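Local coordinates for protein mosquitocidal toxin (Bacillus sphaericus, PDB 2CB4) that probably transfers ADP-ribose from NAD+ to target proteins, as the catalytic domain of a bacterial toxin that kills mosquito larvae, at residues 75-87 with 253-265. The protein carries 1 engineered substitution. Residues are numbered along the deposited sequence; the frame is centred on the assembly and turned at random.
Sequences EHRLLRWDRRPPN and YNQDFDMFAPNGE
Y253 brings its hydroxyl to the aliphatic parts of two arginines, with OH 3.5 Å from CG of R84; the same OH joins a water that accepts from the backbone N of R83 and also bonds O of Q255. Q255 lies over one face of the R84 guanidinium, its CB 3.7 Å from CZ and its amide stacked at 27° to that plane. At its edge the same guanidinium grips D82 side-on, NE to OD1 and NH2 to OD2, while R80 gives both NE and NH2 to OD2. D256 reaches R80 from the other segment: NH2 of R80 meets OD1 at 2.8 Å, nearly along the C-O axis, the two planes 77° apart. R80, D82, R84 and D256 thus form one salt-bridge network, in which five N-H bonds grip the D82 carboxylate. D258 takes a nearly straight bond (166°) on OD2 from NE of R83; its OD1 turns to S145, and the R83 tip to N148, S145 and D243. M259, a selenomethionine, lays CG over a face of the R80 guanidinium and sets SE at the edge of the W81 ring, 3.9 Å from CD1, a Met-aromatic contact. R80 is consistent with the conserved first-strand arginine of ADP-ribosyltransferases, placing 253-259 probably at the NAD+ site. These turns close over the end of strand 78-82, which runs between antiparallel strands 123-131 and 150-156 and leads into helix 86-92.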
loop_
_atom_site.group_PDB
_atom_site.type_symbol
_atom_site.label_atom_id
_atom_site.label_comp_id
_atom_site.label_asym_id
_atom_site.label_seq_id
_atom_site.Cartn_x
_atom_site.Cartn_y
_atom_site.Cartn_z
ATOM N N GLU A 75 -47.354 20.347 14.829
ATOM C CA GLU A 75 -47.663 19.811 13.514
ATOM C C GLU A 75 -46.436 19.556 12.643
ATOM O O GLU A 75 -46.478 18.714 11.755
ATOM C CB GLU A 75 -48.692 20.763 12.845
ATOM C CG GLU A 75 -49.343 20.242 11.575
ATOM C CD GLU A 75 -49.747 21.370 10.634
ATOM O OE1 GLU A 75 -50.042 22.494 11.118
ATOM O OE2 GLU A 75 -49.743 21.125 9.404
ATOM N N HIS A 76 -45.321 20.264 12.930
ATOM C CA HIS A 76 -44.068 20.109 12.186
ATOM C C HIS A 76 -42.936 19.442 12.974
ATOM O O HIS A 76 -41.809 19.354 12.498
ATOM C CB HIS A 76 -43.613 21.458 11.582
ATOM C CG HIS A 76 -44.561 21.967 10.552
ATOM N ND1 HIS A 76 -45.626 22.787 10.872
ATOM C CD2 HIS A 76 -44.674 21.687 9.231
ATOM C CE1 HIS A 76 -46.334 23.015 9.779
ATOM N NE2 HIS A 76 -45.783 22.354 8.774
ATOM N N ARG A 77 -43.271 18.973 14.170
ATOM C CA ARG A 77 -42.341 18.311 15.061
ATOM C C ARG A 77 -42.053 16.888 14.567
ATOM O O ARG A 77 -42.972 16.035 14.444
ATOM C CB ARG A 77 -42.920 18.267 16.470
ATOM C CG ARG A 77 -41.952 17.736 17.512
ATOM C CD ARG A 77 -42.471 18.036 18.889
ATOM N NE ARG A 77 -41.597 17.518 19.938
ATOM C CZ ARG A 77 -41.834 16.414 20.636
ATOM N NH1 ARG A 77 -42.930 15.702 20.410
ATOM N NH2 ARG A 77 -40.979 16.026 21.577
ATOM N N LEU A 78 -40.779 16.651 14.264
ATOM C CA LEU A 78 -40.329 15.348 13.756
ATOM C C LEU A 78 -39.451 14.630 14.789
ATOM O O LEU A 78 -38.829 15.254 15.663
ATOM C CB LEU A 78 -39.563 15.515 12.446
ATOM C CG LEU A 78 -40.295 16.242 11.320
ATOM C CD1 LEU A 78 -39.308 16.546 10.191
ATOM C CD2 LEU A 78 -41.428 15.331 10.826
ATOM N N LEU A 79 -39.425 13.312 14.683
ATOM C CA LEU A 79 -38.654 12.480 15.593
ATOM C C LEU A 79 -37.815 11.486 14.823
ATOM O O LEU A 79 -38.193 11.022 13.750
ATOM C CB LEU A 79 -39.599 11.687 16.524
ATOM C CG LEU A 79 -40.639 12.454 17.350
ATOM C CD1 LEU A 79 -41.542 11.421 18.030
ATOM C CD2 LEU A 79 -39.940 13.357 18.387
ATOM N N ARG A 80 -36.683 11.128 15.405
ATOM C CA ARG A 80 -35.813 10.112 14.822
ATOM C C ARG A 80 -35.185 9.259 15.915
ATOM O O ARG A 80 -34.517 9.771 16.804
ATOM C CB ARG A 80 -34.724 10.690 13.913
ATOM C CG ARG A 80 -33.832 9.596 13.442
ATOM C CD ARG A 80 -32.972 9.964 12.271
ATOM N NE ARG A 80 -31.960 8.936 12.104
ATOM C CZ ARG A 80 -31.956 7.994 11.167
ATOM N NH1 ARG A 80 -32.893 7.945 10.234
ATOM N NH2 ARG A 80 -30.978 7.110 11.155
ATOM N N TRP A 81 -35.415 7.956 15.833
ATOM C CA TRP A 81 -34.853 6.983 16.762
ATOM C C TRP A 81 -33.483 6.638 16.210
ATOM O O TRP A 81 -33.355 6.276 15.038
ATOM C CB TRP A 81 -35.705 5.715 16.761
ATOM C CG TRP A 81 -37.044 5.941 17.407
ATOM C CD1 TRP A 81 -38.261 6.173 16.771
ATOM C CD2 TRP A 81 -37.327 5.913 18.813
ATOM N NE1 TRP A 81 -39.254 6.326 17.706
ATOM C CE2 TRP A 81 -38.722 6.182 18.966
ATOM C CE3 TRP A 81 -36.537 5.754 19.963
ATOM C CZ2 TRP A 81 -39.341 6.240 20.227
ATOM C CZ3 TRP A 81 -37.165 5.795 21.219
ATOM C CH2 TRP A 81 -38.554 6.021 21.334
ATOM N N ASP A 82 -32.457 6.737 17.051
ATOM C CA ASP A 82 -31.095 6.452 16.598
ATOM C C ASP A 82 -30.265 5.920 17.763
ATOM O O ASP A 82 -30.421 6.379 18.912
ATOM C CB ASP A 82 -30.441 7.735 16.000
ATOM C CG ASP A 82 -29.416 7.428 14.906
ATOM O OD1 ASP A 82 -28.387 6.801 15.223
ATOM O OD2 ASP A 82 -29.613 7.810 13.727
ATOM N N ARG A 83 -29.384 4.967 17.467
ATOM C CA ARG A 83 -28.511 4.391 18.503
ATOM C C ARG A 83 -27.270 5.269 18.750
ATOM O O ARG A 83 -26.611 5.093 19.753
ATOM C CB ARG A 83 -28.091 2.938 18.161
ATOM C CG ARG A 83 -29.261 1.911 18.025
ATOM C CD ARG A 83 -29.592 1.267 19.350
ATOM N NE ARG A 83 -30.848 0.506 19.377
ATOM C CZ ARG A 83 -31.359 -0.005 20.496
ATOM N NH1 ARG A 83 -30.696 0.121 21.616
ATOM N NH2 ARG A 83 -32.509 -0.626 20.514
ATOM N N ARG A 84 -26.993 6.229 17.856
ATOM C CA ARG A 84 -25.847 7.127 17.983
ATOM C C ARG A 84 -26.094 8.253 18.979
ATOM O O ARG A 84 -27.169 8.829 19.011
ATOM C CB ARG A 84 -25.377 7.641 16.611
ATOM C CG ARG A 84 -24.916 6.513 15.680
ATOM C CD ARG A 84 -24.734 7.029 14.236
ATOM N NE ARG A 84 -26.031 7.394 13.656
ATOM C CZ ARG A 84 -26.192 8.133 12.570
ATOM N NH1 ARG A 84 -25.129 8.588 11.917
ATOM N NH2 ARG A 84 -27.419 8.425 12.141
ATOM N N PRO A 85 -25.090 8.549 19.817
ATOM C CA PRO A 85 -25.262 9.556 20.872
ATOM C C PRO A 85 -25.054 10.999 20.457
ATOM O O PRO A 85 -24.553 11.279 19.362
ATOM C CB PRO A 85 -24.237 9.121 21.911
ATOM C CG PRO A 85 -23.088 8.554 21.043
ATOM C CD PRO A 85 -23.728 7.942 19.846
ATOM N N PRO A 86 -25.437 11.922 21.349
ATOM C CA PRO A 86 -25.323 13.361 21.068
ATOM C C PRO A 86 -23.940 13.866 20.618
ATOM O O PRO A 86 -23.864 14.795 19.802
ATOM C CB PRO A 86 -25.782 14.042 22.377
ATOM C CG PRO A 86 -26.234 13.000 23.275
ATOM C CD PRO A 86 -25.995 11.645 22.692
ATOM N N ASN A 87 -22.859 13.292 21.154
ATOM C CA ASN A 87 -21.495 13.721 20.770
ATOM C C ASN A 87 -21.223 13.488 19.292
ATOM O O ASN A 87 -20.357 14.126 18.708
ATOM C CB ASN A 87 -20.399 13.105 21.646
ATOM C CG ASN A 87 -20.313 13.765 22.987
ATOM O OD1 ASN A 87 -21.046 14.720 23.275
ATOM N ND2 ASN A 87 -19.409 13.287 23.817
ATOM N N TYR A 253 -22.189 -1.373 10.411
ATOM C CA TYR A 253 -23.357 -1.045 11.263
ATOM C C TYR A 253 -24.375 -0.288 10.411
ATOM O O TYR A 253 -24.014 0.555 9.579
ATOM C CB TYR A 253 -22.909 -0.227 12.512
ATOM C CG TYR A 253 -23.904 0.753 13.147
ATOM C CD1 TYR A 253 -24.946 0.301 13.975
ATOM C CD2 TYR A 253 -23.746 2.141 12.979
ATOM C CE1 TYR A 253 -25.859 1.213 14.568
ATOM C CE2 TYR A 253 -24.625 3.054 13.576
ATOM C CZ TYR A 253 -25.680 2.581 14.365
ATOM O OH TYR A 253 -26.552 3.468 14.940
ATOM N N ASN A 254 -25.650 -0.608 10.587
ATOM C CA ASN A 254 -26.673 0.099 9.831
ATOM C C ASN A 254 -27.353 1.090 10.783
ATOM O O ASN A 254 -28.159 0.707 11.615
ATOM C CB ASN A 254 -27.675 -0.887 9.223
ATOM C CG ASN A 254 -28.724 -0.210 8.373
ATOM O OD1 ASN A 254 -28.805 1.018 8.295
ATOM N ND2 ASN A 254 -29.582 -1.006 7.788
ATOM N N GLN A 255 -26.986 2.357 10.651
ATOM C CA GLN A 255 -27.534 3.443 11.471
ATOM C C GLN A 255 -29.043 3.628 11.288
ATOM O O GLN A 255 -29.709 4.242 12.139
ATOM C CB GLN A 255 -26.812 4.746 11.159
ATOM C CG GLN A 255 -27.012 5.195 9.740
ATOM C CD GLN A 255 -25.868 5.987 9.222
ATOM O OE1 GLN A 255 -24.732 5.585 9.353
ATOM N NE2 GLN A 255 -26.159 7.132 8.625
ATOM N N ASP A 256 -29.599 3.079 10.200
ATOM C CA ASP A 256 -31.050 3.197 9.930
ATOM C C ASP A 256 -31.848 1.944 10.283
ATOM O O ASP A 256 -33.016 1.848 9.950
ATOM C CB ASP A 256 -31.335 3.493 8.441
ATOM C CG ASP A 256 -30.748 4.809 7.969
ATOM O OD1 ASP A 256 -30.477 5.689 8.821
ATOM O OD2 ASP A 256 -30.568 4.959 6.738
ATOM N N PHE A 257 -31.233 0.966 10.933
ATOM C CA PHE A 257 -31.956 -0.257 11.237
ATOM C C PHE A 257 -33.236 0.007 12.024
ATOM O O PHE A 257 -34.287 -0.572 11.753
ATOM C CB PHE A 257 -31.045 -1.264 11.971
ATOM C CG PHE A 257 -31.596 -2.673 11.998
ATOM C CD1 PHE A 257 -31.541 -3.485 10.852
ATOM C CD2 PHE A 257 -32.219 -3.173 13.153
ATOM C CE1 PHE A 257 -32.072 -4.777 10.860
ATOM C CE2 PHE A 257 -32.738 -4.476 13.177
ATOM C CZ PHE A 257 -32.662 -5.280 12.037
ATOM N N ASP A 258 -33.139 0.880 13.013
ATOM C CA ASP A 258 -34.274 1.213 13.861
ATOM C C ASP A 258 -35.271 2.234 13.307
ATOM O O ASP A 258 -36.140 2.689 14.020
ATOM C CB ASP A 258 -33.776 1.634 15.242
ATOM C CG ASP A 258 -33.283 0.441 16.051
ATOM O OD1 ASP A 258 -33.990 -0.610 16.056
ATOM O OD2 ASP A 258 -32.153 0.526 16.571
HETATM N N MSE A 259 -35.131 2.574 12.028
HETATM C CA MSE A 259 -36.030 3.505 11.362
HETATM C C MSE A 259 -36.659 2.881 10.090
HETATM O O MSE A 259 -37.274 3.579 9.310
HETATM C CB MSE A 259 -35.384 4.873 11.036
HETATM C CG MSE A 259 -35.317 5.839 12.221
HETATM SE SE MSE A 259 -36.932 6.326 13.080
HETATM C CE MSE A 259 -37.379 7.454 11.673
ATOM N N PHE A 260 -36.471 1.577 9.889
ATOM C CA PHE A 260 -37.014 0.856 8.739
ATOM C C PHE A 260 -38.402 0.411 9.203
ATOM O O PHE A 260 -38.553 -0.128 10.302
ATOM C CB PHE A 260 -36.132 -0.363 8.420
ATOM C CG PHE A 260 -36.611 -1.161 7.232
ATOM C CD1 PHE A 260 -37.149 -0.507 6.112
ATOM C CD2 PHE A 260 -36.536 -2.550 7.234
ATOM C CE1 PHE A 260 -37.609 -1.232 5.016
ATOM C CE2 PHE A 260 -36.986 -3.301 6.143
ATOM C CZ PHE A 260 -37.527 -2.644 5.030
ATOM N N ALA A 261 -39.425 0.660 8.384
ATOM C CA ALA A 261 -40.804 0.352 8.774
ATOM C C ALA A 261 -41.133 -0.980 9.436
ATOM O O ALA A 261 -41.758 -0.994 10.499
ATOM C CB ALA A 261 -41.806 0.733 7.687
ATOM N N PRO A 262 -40.722 -2.097 8.836
ATOM C CA PRO A 262 -40.986 -3.416 9.437
ATOM C C PRO A 262 -40.256 -3.607 10.799
ATOM O O PRO A 262 -40.580 -4.539 11.557
ATOM C CB PRO A 262 -40.429 -4.408 8.396
ATOM C CG PRO A 262 -40.250 -3.664 7.153
ATOM C CD PRO A 262 -40.103 -2.208 7.497
ATOM N N ASN A 263 -39.278 -2.734 11.093
ATOM C CA ASN A 263 -38.498 -2.805 12.335
ATOM C C ASN A 263 -39.096 -2.070 13.515
ATOM O O ASN A 263 -38.442 -1.900 14.561
ATOM C CB ASN A 263 -37.039 -2.380 12.108
ATOM C CG ASN A 263 -36.318 -3.318 11.174
ATOM O OD1 ASN A 263 -36.863 -4.336 10.756
ATOM N ND2 ASN A 263 -35.102 -2.983 10.834
ATOM N N GLY A 264 -40.354 -1.652 13.361
ATOM C CA GLY A 264 -41.058 -0.961 14.443
ATOM C C GLY A 264 -42.550 -0.892 14.152
ATOM O O GLY A 264 -43.041 -1.494 13.199
ATOM N N GLU A 265 -43.270 -0.108 14.952
ATOM C CA GLU A 265 -44.716 0.075 14.752
ATOM C C GLU A 265 -45.236 1.085 15.765
ATOM O O GLU A 265 -44.517 1.471 16.671
ATOM C CB GLU A 265 -45.439 -1.258 15.014
ATOM C CG GLU A 265 -45.451 -1.592 16.498
ATOM C CD GLU A 265 -45.726 -3.049 16.790
ATOM O OE1 GLU A 265 -45.192 -3.945 16.076
ATOM O OE2 GLU A 265 -46.497 -3.296 17.740
HETATM O O HOH W 1 -32.193 4.256 13.361
HETATM O O HOH W 2 -29.210 3.724 14.937
HETATM O O HOH W 3 -27.993 9.542 9.782
#